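Local coordinates for bazooka, isoform C,LD29223p (PDB 5OAK), which takes part in cell polarity, its first PDZ domain binding the PDZ-binding motif of Par6, and, as a whole protein, probably binds phosphatidylinositol and phosphatidic acid, at residues N59-L63 with I64-E68. Residues are numbered along the deposited sequence; the frame is centred on the assembly and turned at random.
Sequences NGIKL and IGLTE
L63 and L66 form the two ends of a type II beta turn in the Bazooka PDZ domain, which carries the chain from the short strand 61-62 toward helix 68-78. The turn is closed by one backbone hydrogen bond, L66 N to L63 O at 3.1 Å, with the donor lying above the carbonyl plane. G65 suits the third position, where at phi 94° and psi -13° a CB would run into the carbonyl oxygen of I64. On the packed side, L63 is buried and reaches I55 and I58 of strand 54-58, a place fit for a branched apolar chain. L66 has CG beside its own backbone N (chi1 -62°), and its CD1 lies 4.4 Å from CD2 of L63; the L66 side chain also touches V71 of the helix. Shortened to an alanine here, it would probably leave a gap between strand end and helix, and CG2 of I61 without its apolar neighbour in the turn. The other side is loose: K62 extends its aliphatic chain outward, its charge fit for the surface, and I64 is exposed, although it touches L56. I61 and L66 cross nearly at right angles, CG2 of I61 standing 4.2 Å from CD1 of L66, while that same CD1 lies 3.4 Å from K62 O.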
ATOM      1  N   ASN A  59      -3.481   2.114  -7.790  1.00 20.05           N
ATOM      2  CA  ASN A  59      -3.621   2.157  -9.252  1.00 20.51           C
ATOM      3  C   ASN A  59      -5.090   2.078  -9.657  1.00 20.76           C
ATOM      4  O   ASN A  59      -5.490   1.338 -10.575  1.00 23.21           O
ATOM      5  CB  ASN A  59      -2.789   1.060  -9.932  1.00 23.33           C
ATOM      6  CG  ASN A  59      -1.324   1.369  -9.863  1.00 23.95           C
ATOM      7  OD1 ASN A  59      -0.967   2.405  -9.364  1.00 26.53           O
ATOM      8  ND2 ASN A  59      -0.473   0.496 -10.356  1.00 27.24           N
ATOM      9  N   GLY A  60      -5.907   2.835  -8.933  1.00 20.80           N
ATOM     10  CA  GLY A  60      -7.322   2.966  -9.253  1.00 21.43           C
ATOM     11  C   GLY A  60      -8.244   1.870  -8.756  1.00 18.37           C
ATOM     12  O   GLY A  60      -9.466   1.972  -8.926  1.00 21.24           O
ATOM     13  N   ILE A  61      -7.679   0.863  -8.095  1.00 18.72           N
ATOM     14  CA  ILE A  61      -8.451  -0.284  -7.594  1.00 18.39           C
ATOM     15  C   ILE A  61      -8.713  -0.008  -6.102  1.00 18.57           C
ATOM     16  O   ILE A  61      -7.781   0.003  -5.273  1.00 19.13           O
ATOM     17  CB  ILE A  61      -7.748  -1.622  -7.781  1.00 20.68           C
ATOM     18  CG1 ILE A  61      -7.407  -1.854  -9.262  1.00 22.95           C
ATOM     19  CG2 ILE A  61      -8.607  -2.764  -7.197  1.00 21.99           C
ATOM     20  CD1 ILE A  61      -8.589  -1.717 -10.174  1.00 26.79           C
ATOM     21  N   LYS A  62      -9.967   0.254  -5.765  1.00 17.97           N
ATOM     22  CA  LYS A  62     -10.357   0.491  -4.372  1.00 18.34           C
ATOM     23  C   LYS A  62     -10.200  -0.770  -3.543  1.00 18.50           C
ATOM     24  O   LYS A  62     -10.680  -1.864  -3.931  1.00 19.63           O
ATOM     25  CB  LYS A  62     -11.769   0.967  -4.378  1.00 22.01           C
ATOM     26  CG  LYS A  62     -11.783   2.393  -4.853  1.00 25.53           C
ATOM     27  CD  LYS A  62     -13.175   2.988  -4.825  1.00 30.18           C
ATOM     28  CE  LYS A  62     -13.187   4.289  -5.635  1.00 32.93           C
ATOM     29  NZ  LYS A  62     -14.529   4.916  -5.598  1.00 40.20           N
ATOM     30  N   LEU A  63      -9.564  -0.661  -2.389  1.00 19.18           N
ATOM     31  CA  LEU A  63      -9.320  -1.849  -1.586  1.00 19.17           C
ATOM     32  C   LEU A  63     -10.479  -2.187  -0.636  1.00 18.71           C
ATOM     33  O   LEU A  63     -10.621  -3.356  -0.226  1.00 20.79           O
ATOM     34  CB  LEU A  63      -8.061  -1.694  -0.759  1.00 19.79           C
ATOM     35  CG  LEU A  63      -6.775  -1.422  -1.584  1.00 20.11           C
ATOM     36  CD1 LEU A  63      -5.558  -1.425  -0.637  1.00 21.76           C
ATOM     37  CD2 LEU A  63      -6.597  -2.469  -2.692  1.00 21.71           C
ATOM     38  N   ILE A  64     -11.300  -1.204  -0.247  1.00 20.04           N
ATOM     39  CA  ILE A  64     -12.389  -1.482   0.710  1.00 19.62           C
ATOM     40  C   ILE A  64     -13.402  -2.435   0.050  1.00 18.16           C
ATOM     41  O   ILE A  64     -13.742  -2.261  -1.124  1.00 20.58           O
ATOM     42  CB  ILE A  64     -13.051  -0.166   1.154  1.00 21.06           C
ATOM     43  CG1 ILE A  64     -12.118   0.595   2.110  1.00 23.49           C
ATOM     44  CG2 ILE A  64     -14.353  -0.399   1.869  1.00 21.40           C
ATOM     45  CD1 ILE A  64     -12.622   2.076   2.380  1.00 29.18           C
ATOM     46  N   GLY A  65     -13.793  -3.496   0.773  1.00 18.52           N
ATOM     47  CA  GLY A  65     -14.742  -4.477   0.266  1.00 19.60           C
ATOM     48  C   GLY A  65     -14.060  -5.660  -0.373  1.00 19.18           C
ATOM     49  O   GLY A  65     -14.737  -6.681  -0.622  1.00 20.88           O
ATOM     50  N   LEU A  66     -12.768  -5.575  -0.646  1.00 19.73           N
ATOM     51  CA  LEU A  66     -12.077  -6.724  -1.232  1.00 19.70           C
ATOM     52  C   LEU A  66     -11.644  -7.692  -0.137  1.00 21.69           C
ATOM     53  O   LEU A  66     -11.331  -7.265   1.002  1.00 22.54           O
ATOM     54  CB  LEU A  66     -10.843  -6.297  -2.037  1.00 20.13           C
ATOM     55  CG  LEU A  66     -11.139  -5.399  -3.227  1.00 19.83           C
ATOM     56  CD1 LEU A  66      -9.815  -5.167  -4.005  1.00 21.46           C
ATOM     57  CD2 LEU A  66     -12.199  -5.978  -4.143  1.00 23.00           C
ATOM     58  N   THR A  67     -11.602  -8.981  -0.481  1.00 22.35           N
ATOM     59  CA  THR A  67     -11.134  -9.957   0.479  1.00 23.99           C
ATOM     60  C   THR A  67      -9.618  -9.799   0.657  1.00 25.59           C
ATOM     61  O   THR A  67      -8.903  -9.146  -0.165  1.00 24.82           O
ATOM     62  CB  THR A  67     -11.429 -11.404   0.036  1.00 25.16           C
ATOM     63  OG1 THR A  67     -10.518 -11.724  -1.026  1.00 26.29           O
ATOM     64  CG2 THR A  67     -12.881 -11.619  -0.427  1.00 27.61           C
ATOM     65  N   GLU A  68      -9.126 -10.384   1.731  1.00 27.69           N
ATOM     66  CA  GLU A  68      -7.705 -10.301   2.020  1.00 30.53           C
ATOM     67  C   GLU A  68      -6.888 -10.853   0.825  1.00 31.51           C
ATOM     68  O   GLU A  68      -5.868 -10.287   0.418  1.00 32.70           O
ATOM     69  CB  GLU A  68      -7.400 -11.061   3.334  1.00 35.09           C
ATOM     70  CG  GLU A  68      -6.033 -10.785   3.801  1.00 37.00           C
ATOM     71  CD  GLU A  68      -5.697 -11.313   5.198  1.00 43.80           C
ATOM     72  OE1 GLU A  68      -4.489 -11.433   5.501  1.00 44.66           O
ATOM     73  OE2 GLU A  68      -6.607 -11.574   5.995  1.00 49.97           O
TER